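PDB 3V0D: voltage-sensor containing phosphatase, which probably dephosphorylates phosphoinositides through a PTEN-like phosphatase and C2 domain, under the control of a voltage-sensing domain in the membrane. Local coordinates for residues A[222-227]-A[273-278]; A[288-293]-A[327-332]; A[233-238]-A[258-263]. The protein carries 1 engineered substitution. All coordinates share one frame; numbering follows the deposited sequence. Where two conformers were deposited one is given.

Contact 1 of 3, residues A[222-227]-A[273-278]; sequences DLSMQI and RFMSTS
M225 and F274 run side by side from neighbouring antiparallel strands and point the same way. With CG anti to the backbone N (chi1 -177°), M225 brings CG over one face of the F274 ring, 4.0 Å from its centroid and offset toward the rim. This CH-pi contact passes into a Met-aromatic one: M225 SD reaches obliquely to F274 CZ at 3.6 Å. Both residues form a non-hydrogen-bonded pair, and their side chains go to the buried side, where each also meets V207 of strand 202-210.

The next pair along, Q226 and R273, is a hydrogen-bonded one and projects from the other side of the sheet. Again the side chains lie parallel in sense, but their flat ends are turned 56° apart. R273 NH1 donates to Q226 OE1 over 2.9 Å; the oxygen lies near the guanidinium plane, whereas the nitrogen stands above the amide plane. Stronger partners hold both groups from outside, D286 by a salt bridge to R273 NE and E233 by accepting from Q226 NE2. On the same side S224 OG rests against M275 CB at 3.4 Å.

Where 269-276 ends and 223-229 begins, S276 OG gives a short 2.6 Å bond to D222 OD2, on the lone pair turned away from OD1. The same S276 OG accepts from S278 N at 2.9 Å, an ST turn, while D222 OD1 takes the amide of R217. The carboxylate thus joins the end of strand 269-276 to the loop holding R217, beside the backbone bond T277 N to D222 O.

L223, M225 and F274 turn to the opposite sheet. Strands 223-229 and 269-276 are the inner pair of a four-stranded antiparallel sheet, one half of the PTEN-type C2 beta sandwich.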
loop_
_atom_site.group_PDB
_atom_site.type_symbol
_atom_site.label_atom_id
_atom_site.label_comp_id
_atom_site.label_asym_id
_atom_site.label_seq_id
_atom_site.Cartn_x
_atom_site.Cartn_y
_atom_site.Cartn_z
ATOM N N ASP A 222 -8.290 10.748 23.433
ATOM C CA ASP A 222 -7.575 11.588 22.487
ATOM C C ASP A 222 -7.887 11.251 21.022
ATOM O O ASP A 222 -7.454 11.984 20.144
ATOM C CB ASP A 222 -6.054 11.466 22.701
ATOM C CG ASP A 222 -5.578 10.013 22.706
ATOM O OD1 ASP A 222 -5.988 9.276 23.622
ATOM O OD2 ASP A 222 -4.821 9.612 21.791
ATOM N N LEU A 223 -8.585 10.148 20.764
ATOM C CA LEU A 223 -8.655 9.594 19.420
ATOM C C LEU A 223 -9.846 10.080 18.606
ATOM O O LEU A 223 -10.943 10.333 19.132
ATOM C CB LEU A 223 -8.683 8.059 19.484
ATOM C CG LEU A 223 -7.424 7.382 20.047
ATOM C CD1 LEU A 223 -7.637 5.882 20.139
ATOM C CD2 LEU A 223 -6.177 7.710 19.229
ATOM N N SER A 224 -9.620 10.107 17.304
ATOM C CA SER A 224 -10.687 10.284 16.329
ATOM C C SER A 224 -10.408 9.319 15.181
ATOM O O SER A 224 -9.282 8.851 15.000
ATOM C CB SER A 224 -10.794 11.735 15.856
ATOM O OG SER A 224 -9.551 12.203 15.410
ATOM N N MET A 225 -11.445 9.040 14.395
ATOM C CA MET A 225 -11.345 8.076 13.300
ATOM C C MET A 225 -11.994 8.683 12.070
ATOM O O MET A 225 -13.138 9.135 12.135
ATOM C CB MET A 225 -12.046 6.767 13.668
ATOM C CG MET A 225 -11.917 5.691 12.606
ATOM S SD MET A 225 -12.814 4.186 12.995
ATOM C CE MET A 225 -14.494 4.736 12.717
ATOM N N GLN A 226 -11.263 8.679 10.964
ATOM C CA GLN A 226 -11.752 9.180 9.690
ATOM C C GLN A 226 -11.851 8.020 8.720
ATOM O O GLN A 226 -10.908 7.234 8.568
ATOM C CB GLN A 226 -10.759 10.206 9.149
ATOM C CG GLN A 226 -11.221 10.886 7.871
ATOM C CD GLN A 226 -10.123 11.711 7.264
ATOM O OE1 GLN A 226 -9.018 11.217 7.026
ATOM N NE2 GLN A 226 -10.416 12.983 6.967
ATOM N N ILE A 227 -12.989 7.931 8.037
ATOM C CA ILE A 227 -13.179 6.941 6.970
ATOM C C ILE A 227 -13.142 7.680 5.632
ATOM O O ILE A 227 -13.859 8.677 5.448
ATOM C CB ILE A 227 -14.516 6.171 7.128
ATOM C CG1 ILE A 227 -14.617 5.542 8.524
ATOM C CG2 ILE A 227 -14.668 5.145 5.992
ATOM C CD1 ILE A 227 -15.874 4.720 8.773
ATOM N N ARG A 273 -8.288 6.141 9.062
ATOM C CA ARG A 273 -7.183 6.850 9.710
ATOM C C ARG A 273 -7.568 7.172 11.138
ATOM O O ARG A 273 -8.680 7.645 11.407
ATOM C CB ARG A 273 -6.875 8.161 8.987
ATOM C CG ARG A 273 -6.423 7.947 7.541
ATOM C CD ARG A 273 -6.279 9.293 6.785
ATOM N NE ARG A 273 -5.179 10.094 7.312
ATOM C CZ ARG A 273 -5.308 11.165 8.085
ATOM N NH1 ARG A 273 -6.499 11.663 8.387
ATOM N NH2 ARG A 273 -4.211 11.737 8.550
ATOM N N PHE A 274 -6.635 6.969 12.051
ATOM C CA PHE A 274 -6.829 7.306 13.462
ATOM C C PHE A 274 -5.903 8.447 13.803
ATOM O O PHE A 274 -4.677 8.355 13.619
ATOM C CB PHE A 274 -6.576 6.097 14.375
ATOM C CG PHE A 274 -7.575 5.021 14.181
ATOM C CD1 PHE A 274 -7.443 4.128 13.111
ATOM C CD2 PHE A 274 -8.679 4.902 15.019
ATOM C CE1 PHE A 274 -8.373 3.133 12.887
ATOM C CE2 PHE A 274 -9.632 3.876 14.802
ATOM C CZ PHE A 274 -9.468 3.003 13.709
ATOM N N MET A 275 -6.499 9.528 14.310
ATOM C CA MET A 275 -5.797 10.751 14.697
ATOM C C MET A 275 -5.849 10.910 16.205
ATOM O O MET A 275 -6.722 10.332 16.863
ATOM C CB MET A 275 -6.438 11.950 13.985
ATOM C CG MET A 275 -6.207 11.919 12.477
ATOM S SD MET A 275 -7.198 13.066 11.535
ATOM C CE MET A 275 -8.782 12.258 11.674
ATOM N N SER A 276 -4.934 11.716 16.736
ATOM C CA SER A 276 -4.887 11.913 18.170
ATOM C C SER A 276 -4.550 13.332 18.532
ATOM O O SER A 276 -3.701 13.961 17.895
ATOM C CB SER A 276 -3.825 11.001 18.768
ATOM O OG SER A 276 -3.640 11.237 20.146
ATOM N N THR A 277 -5.177 13.828 19.594
ATOM C CA THR A 277 -4.789 15.103 20.172
ATOM C C THR A 277 -3.594 14.981 21.121
ATOM O O THR A 277 -3.114 15.990 21.628
ATOM C CB THR A 277 -5.970 15.722 20.937
ATOM O OG1 THR A 277 -6.383 14.815 21.949
ATOM C CG2 THR A 277 -7.121 16.056 20.000
ATOM N N SER A 278 -3.123 13.766 21.387
ATOM C CA SER A 278 -2.017 13.558 22.313
ATOM C C SER A 278 -0.686 13.926 21.712
ATOM O O SER A 278 -0.328 13.424 20.630
ATOM C CB SER A 278 -1.933 12.098 22.743
ATOM O OG SER A 278 -0.730 11.886 23.481
#

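Contact 2 of 3, residues A[288-293]-A[327-332]; sequences CPFYFW and FTVKLT
F290 and F292 both hold CG between the backbone N and the carbonyl carbon (chi1 near 55° in each), on CB atoms that already point toward the other strand. Their rings arrive against F327, V329 and L331. The edge of the F327 ring meets the face of F290: F327 CZ stands over that face, off-centre, 3.9 Å from F290 CZ. With the planes at 87° and the centroids 5.3 Å apart, this is a T-shaped stack in which F327 supplies the edge and F290 the face.

V329 serves both phenylalanines of the other strand by splitting its methyls: V329 CG2 approaches F290 CE1 obliquely at 4.0 Å, and V329 CG1 comes to F292 CE2 at 3.8 Å. Strands 290-293 and 328-332 belong to opposite sheets of the C2 beta sandwich. Their axes pass 10.3 Å apart at 47°, and the gap is bridged by side chains alone.

At the far end F292 and L331 reach tip to tip. L331 CD1 lies in the plane of the F292 ring, at its edge, 3.8 Å from F292 CE1. V207 lies beside V329 and L331, L306 against F292, and F274 stacks on F290. On the reverse of strand 290-295, Y291 OH bonds to the carbonyl of H95 and W293 NE1 to N96 OD1, in the phosphatase domain.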
loop_
_atom_site.group_PDB
_atom_site.type_symbol
_atom_site.label_atom_id
_atom_site.label_comp_id
_atom_site.label_asym_id
_atom_site.label_seq_id
_atom_site.Cartn_x
_atom_site.Cartn_y
_atom_site.Cartn_z
ATOM N N CYS A 288 -0.588 10.600 10.574
ATOM C CA CYS A 288 -1.394 10.152 11.713
ATOM C C CYS A 288 -0.697 9.033 12.461
ATOM O O CYS A 288 0.223 8.396 11.923
ATOM C CB CYS A 288 -2.818 9.746 11.274
ATOM S SG CYS A 288 -2.892 8.277 10.234
ATOM N N PRO A 289 -1.129 8.761 13.700
ATOM C CA PRO A 289 -0.542 7.633 14.431
ATOM C C PRO A 289 -0.713 6.283 13.755
ATOM O O PRO A 289 0.265 5.558 13.665
ATOM C CB PRO A 289 -1.238 7.695 15.792
ATOM C CG PRO A 289 -1.507 9.181 15.975
ATOM C CD PRO A 289 -1.926 9.640 14.592
ATOM N N PHE A 290 -1.912 5.918 13.276
ATOM C CA PHE A 290 -2.064 4.612 12.637
ATOM C C PHE A 290 -3.259 4.615 11.706
ATOM O O PHE A 290 -4.201 5.386 11.909
ATOM C CB PHE A 290 -2.127 3.463 13.669
ATOM C CG PHE A 290 -3.196 3.592 14.732
ATOM C CD1 PHE A 290 -4.420 2.955 14.602
ATOM C CD2 PHE A 290 -2.932 4.275 15.926
ATOM C CE1 PHE A 290 -5.401 3.033 15.600
ATOM C CE2 PHE A 290 -3.899 4.382 16.904
ATOM C CZ PHE A 290 -5.121 3.753 16.760
ATOM N N TYR A 291 -3.186 3.777 10.675
ATOM C CA TYR A 291 -4.223 3.766 9.625
ATOM C C TYR A 291 -4.183 2.420 8.938
ATOM O O TYR A 291 -3.236 1.637 9.136
ATOM C CB TYR A 291 -4.033 4.923 8.626
ATOM C CG TYR A 291 -2.754 4.868 7.791
ATOM C CD1 TYR A 291 -2.805 4.520 6.430
ATOM C CD2 TYR A 291 -1.489 5.134 8.349
ATOM C CE1 TYR A 291 -1.676 4.461 5.662
ATOM C CE2 TYR A 291 -0.348 5.071 7.588
ATOM C CZ TYR A 291 -0.437 4.707 6.237
ATOM O OH TYR A 291 0.740 4.650 5.528
ATOM N N PHE A 292 -5.171 2.138 8.084
ATOM C CA PHE A 292 -5.137 0.923 7.280
ATOM C C PHE A 292 -6.147 1.024 6.149
ATOM O O PHE A 292 -7.108 1.790 6.222
ATOM C CB PHE A 292 -5.387 -0.353 8.132
ATOM C CG PHE A 292 -6.664 -0.338 8.887
ATOM C CD1 PHE A 292 -7.865 -0.747 8.298
ATOM C CD2 PHE A 292 -6.658 0.029 10.233
ATOM C CE1 PHE A 292 -9.038 -0.775 9.041
ATOM C CE2 PHE A 292 -7.828 -0.015 10.984
ATOM C CZ PHE A 292 -9.008 -0.386 10.391
ATOM N N TRP A 293 -5.960 0.155 5.153
ATOM C CA TRP A 293 -6.903 -0.054 4.059
ATOM C C TRP A 293 -7.498 -1.439 4.103
ATOM O O TRP A 293 -6.825 -2.413 4.459
ATOM C CB TRP A 293 -6.203 0.070 2.721
ATOM C CG TRP A 293 -5.714 1.425 2.360
ATOM C CD1 TRP A 293 -4.574 2.066 2.779
ATOM C CD2 TRP A 293 -6.302 2.282 1.387
ATOM N NE1 TRP A 293 -4.423 3.268 2.123
ATOM C CE2 TRP A 293 -5.481 3.416 1.263
ATOM C CE3 TRP A 293 -7.453 2.186 0.591
ATOM C CZ2 TRP A 293 -5.755 4.440 0.366
ATOM C CZ3 TRP A 293 -7.726 3.202 -0.299
ATOM C CH2 TRP A 293 -6.874 4.317 -0.404
ATOM N N PHE A 327 -1.911 -5.249 20.749
ATOM C CA PHE A 327 -2.622 -4.120 20.133
ATOM C C PHE A 327 -3.303 -4.586 18.851
ATOM O O PHE A 327 -2.661 -5.119 17.951
ATOM C CB PHE A 327 -1.632 -3.015 19.821
ATOM C CG PHE A 327 -2.282 -1.798 19.203
ATOM C CD1 PHE A 327 -2.891 -0.853 20.021
ATOM C CD2 PHE A 327 -2.272 -1.578 17.818
ATOM C CE1 PHE A 327 -3.500 0.268 19.461
ATOM C CE2 PHE A 327 -2.865 -0.454 17.264
ATOM C CZ PHE A 327 -3.479 0.469 18.085
ATOM N N THR A 328 -4.614 -4.382 18.799
ATOM C CA THR A 328 -5.425 -4.760 17.627
ATOM C C THR A 328 -6.503 -3.724 17.402
ATOM O O THR A 328 -6.918 -3.035 18.348
ATOM C CB THR A 328 -6.102 -6.179 17.763
ATOM O OG1 THR A 328 -7.189 -6.125 18.691
ATOM C CG2 THR A 328 -5.117 -7.259 18.163
ATOM N N VAL A 329 -6.977 -3.645 16.164
ATOM C CA VAL A 329 -8.137 -2.824 15.817
ATOM C C VAL A 329 -9.119 -3.722 15.081
ATOM O O VAL A 329 -8.738 -4.408 14.139
ATOM C CB VAL A 329 -7.743 -1.624 14.930
ATOM C CG1 VAL A 329 -9.000 -0.807 14.564
ATOM C CG2 VAL A 329 -6.718 -0.723 15.663
ATOM N N LYS A 330 -10.376 -3.709 15.529
ATOM C CA LYS A 330 -11.467 -4.468 14.915
ATOM C C LYS A 330 -12.555 -3.488 14.462
ATOM O O LYS A 330 -13.042 -2.701 15.282
ATOM C CB LYS A 330 -12.044 -5.481 15.896
ATOM C CG LYS A 330 -13.278 -6.176 15.364
ATOM C CD LYS A 330 -13.810 -7.223 16.301
ATOM C CE LYS A 330 -14.510 -6.614 17.473
ATOM N NZ LYS A 330 -15.227 -7.687 18.208
ATOM N N LEU A 331 -12.947 -3.568 13.189
ATOM C CA LEU A 331 -14.151 -2.902 12.723
ATOM C C LEU A 331 -15.285 -3.889 12.671
ATOM O O LEU A 331 -15.113 -5.014 12.161
ATOM C CB LEU A 331 -13.977 -2.310 11.322
ATOM C CG LEU A 331 -12.854 -1.293 11.164
ATOM C CD1 LEU A 331 -12.771 -0.833 9.717
ATOM C CD2 LEU A 331 -13.072 -0.109 12.089
ATOM N N THR A 332 -16.432 -3.489 13.198
ATOM C CA THR A 332 -17.675 -4.247 13.075
ATOM C C THR A 332 -18.515 -3.594 11.984
ATOM O O THR A 332 -18.572 -2.365 11.891
ATOM C CB THR A 332 -18.410 -4.237 14.428
ATOM O OG1 THR A 332 -17.540 -4.810 15.412
ATOM C CG2 THR A 332 -19.724 -5.012 14.380
#

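Contact 3 of 3, residues A[233-238]-A[258-263]; sequences EVLLCK and CEVKNC
L235 sets its two methyls against the end of strand 255-260 and the loop that follows, 261-263, and the tight part of the contact is where L235 CD2 meets V260 CG1 at 3.5 Å. The two side chains cross at a slant. L235 CD2 also touches C263 CA at 3.8 Å, while L235 CD1 sits against the backbone, 3.7 Å from N262 O and a little farther from K261 O. C237, two residues on along the strand, adds SG against V260 CG1 at 3.9 Å. V204 lines this buried side beneath V260 and C263.

The solvent side is looser. K261 carries its chain away from strand 232-238, and the side chain of the exposed N262 stays at the margin, its ND2 bonded to N244 OD1. No hydrogen bond links 233-238 to 258-263; van der Waals contact, part of it methyl against carbonyl oxygen, joins them.

V234 and L235 both face I227 on the adjacent strand, a classic beta bulge. From this bulged edge strand L235 reaches the end of strand 255-260 in the opposite sheet, closing one flank of the C2 beta sandwich.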
loop_
_atom_site.group_PDB
_atom_site.type_symbol
_atom_site.label_atom_id
_atom_site.label_comp_id
_atom_site.label_asym_id
_atom_site.label_seq_id
_atom_site.Cartn_x
_atom_site.Cartn_y
_atom_site.Cartn_z
ATOM N N GLU A 233 -13.250 12.171 2.466
ATOM C CA GLU A 233 -13.780 11.816 3.763
ATOM C C GLU A 233 -15.263 11.513 3.653
ATOM O O GLU A 233 -16.032 12.332 3.108
ATOM C CB GLU A 233 -13.576 12.944 4.757
ATOM C CG GLU A 233 -14.216 12.683 6.111
ATOM C CD GLU A 233 -14.048 13.833 7.042
ATOM O OE1 GLU A 233 -15.020 14.569 7.219
ATOM O OE2 GLU A 233 -12.962 14.034 7.592
ATOM N N VAL A 234 -15.680 10.353 4.159
ATOM C CA VAL A 234 -17.092 10.002 4.208
ATOM C C VAL A 234 -17.627 9.922 5.642
ATOM O O VAL A 234 -18.840 9.948 5.818
ATOM C CB VAL A 234 -17.467 8.756 3.370
ATOM C CG1 VAL A 234 -17.098 8.978 1.901
ATOM C CG2 VAL A 234 -16.793 7.518 3.906
ATOM N N LEU A 235 -16.760 9.845 6.657
ATOM C CA LEU A 235 -17.211 9.898 8.057
ATOM C C LEU A 235 -16.046 10.345 8.926
ATOM O O LEU A 235 -14.884 9.953 8.679
ATOM C CB LEU A 235 -17.705 8.534 8.551
ATOM C CG LEU A 235 -18.464 8.538 9.877
ATOM C CD1 LEU A 235 -19.789 9.292 9.756
ATOM C CD2 LEU A 235 -18.699 7.139 10.378
ATOM N N LEU A 236 -16.362 11.139 9.941
ATOM C CA LEU A 236 -15.414 11.491 10.978
ATOM C C LEU A 236 -16.087 11.239 12.324
ATOM O O LEU A 236 -17.219 11.704 12.570
ATOM C CB LEU A 236 -14.997 12.954 10.860
ATOM C CG LEU A 236 -13.958 13.433 11.881
ATOM C CD1 LEU A 236 -12.635 12.653 11.806
ATOM C CD2 LEU A 236 -13.718 14.932 11.681
ATOM N N CYS A 237 -15.389 10.511 13.196
ATOM C CA CYS A 237 -15.850 10.223 14.555
ATOM C C CYS A 237 -14.838 10.784 15.541
ATOM O O CYS A 237 -13.647 10.543 15.397
ATOM C CB CYS A 237 -15.928 8.719 14.797
ATOM S SG CYS A 237 -17.016 7.828 13.636
ATOM N N LYS A 238 -15.311 11.511 16.547
ATOM C CA LYS A 238 -14.424 12.062 17.585
ATOM C C LYS A 238 -14.875 11.439 18.894
ATOM O O LYS A 238 -15.999 11.655 19.347
ATOM C CB LYS A 238 -14.461 13.597 17.624
ATOM C CG LYS A 238 -14.252 14.236 16.259
ATOM C CD LYS A 238 -14.260 15.742 16.335
ATOM C CE LYS A 238 -14.127 16.340 14.958
ATOM N NZ LYS A 238 -13.992 17.812 14.982
ATOM N N CYS A 258 -16.193 1.569 20.595
ATOM C CA CYS A 258 -16.883 2.760 20.175
ATOM C C CYS A 258 -17.940 2.412 19.163
ATOM O O CYS A 258 -17.629 1.843 18.120
ATOM C CB CYS A 258 -15.827 3.733 19.661
ATOM S SG CYS A 258 -16.354 5.373 19.625
ATOM N N GLU A 259 -19.191 2.741 19.473
ATOM C CA GLU A 259 -20.238 2.637 18.500
ATOM C C GLU A 259 -20.035 3.723 17.464
ATOM O O GLU A 259 -19.833 4.885 17.827
ATOM C CB GLU A 259 -21.588 2.795 19.156
ATOM C CG GLU A 259 -22.712 2.725 18.159
ATOM C CD GLU A 259 -24.049 3.042 18.750
ATOM O OE1 GLU A 259 -24.166 3.126 19.994
ATOM O OE2 GLU A 259 -24.993 3.196 17.951
ATOM N N VAL A 260 -20.058 3.344 16.192
ATOM C CA VAL A 260 -19.900 4.278 15.095
ATOM C C VAL A 260 -21.291 4.581 14.556
ATOM O O VAL A 260 -22.028 3.659 14.190
ATOM C CB VAL A 260 -18.983 3.670 14.033
ATOM C CG1 VAL A 260 -18.934 4.541 12.775
ATOM C CG2 VAL A 260 -17.579 3.448 14.608
ATOM N N LYS A 261 -21.649 5.864 14.511
ATOM C CA LYS A 261 -22.975 6.286 14.085
ATOM C C LYS A 261 -22.909 6.977 12.734
ATOM O O LYS A 261 -21.915 7.644 12.406
ATOM C CB LYS A 261 -23.559 7.247 15.123
ATOM C CG LYS A 261 -23.678 6.656 16.517
ATOM C CD LYS A 261 -24.177 7.738 17.475
ATOM C CE LYS A 261 -24.255 7.253 18.884
ATOM N NZ LYS A 261 -24.745 8.348 19.770
ATOM N N ASN A 262 -23.997 6.827 11.972
ATOM C CA ASN A 262 -24.211 7.595 10.750
ATOM C C ASN A 262 -23.241 7.255 9.632
ATOM O O ASN A 262 -23.060 8.042 8.714
ATOM C CB ASN A 262 -24.206 9.097 11.033
ATOM C CG ASN A 262 -25.177 9.470 12.109
ATOM O OD1 ASN A 262 -26.325 9.044 12.090
ATOM N ND2 ASN A 262 -24.720 10.251 13.073
ATOM N N CYS A 263 -22.630 6.068 9.655
ATOM C CA CYS A 263 -21.745 5.720 8.544
ATOM C C CYS A 263 -22.556 5.587 7.256
ATOM O O CYS A 263 -23.568 4.898 7.235
ATOM C CB CYS A 263 -21.059 4.401 8.835
ATOM S SG CYS A 263 -19.750 3.980 7.656
#

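In the fold
All three contacts lie in the C2 domain. Contact 1 pairs the inner strands of the four-stranded sheet, and contacts 2 and 3 join that sheet's two edge strands to the five-stranded one. The centre of contact 1 is about 10 Å from that of contact 2 and about 11 Å from that of contact 3; F274 N bonds to F290 O at 2.9 Å, and I227 O receives V234 N at 2.8 Å. Contacts 2 and 3 do not touch, their nearest atoms being about 6 Å apart. Strand 290-295, which contact 2 uses, is the one that faces the phosphatase domain, where the engineered active-site cysteine-to-serine substitution lies.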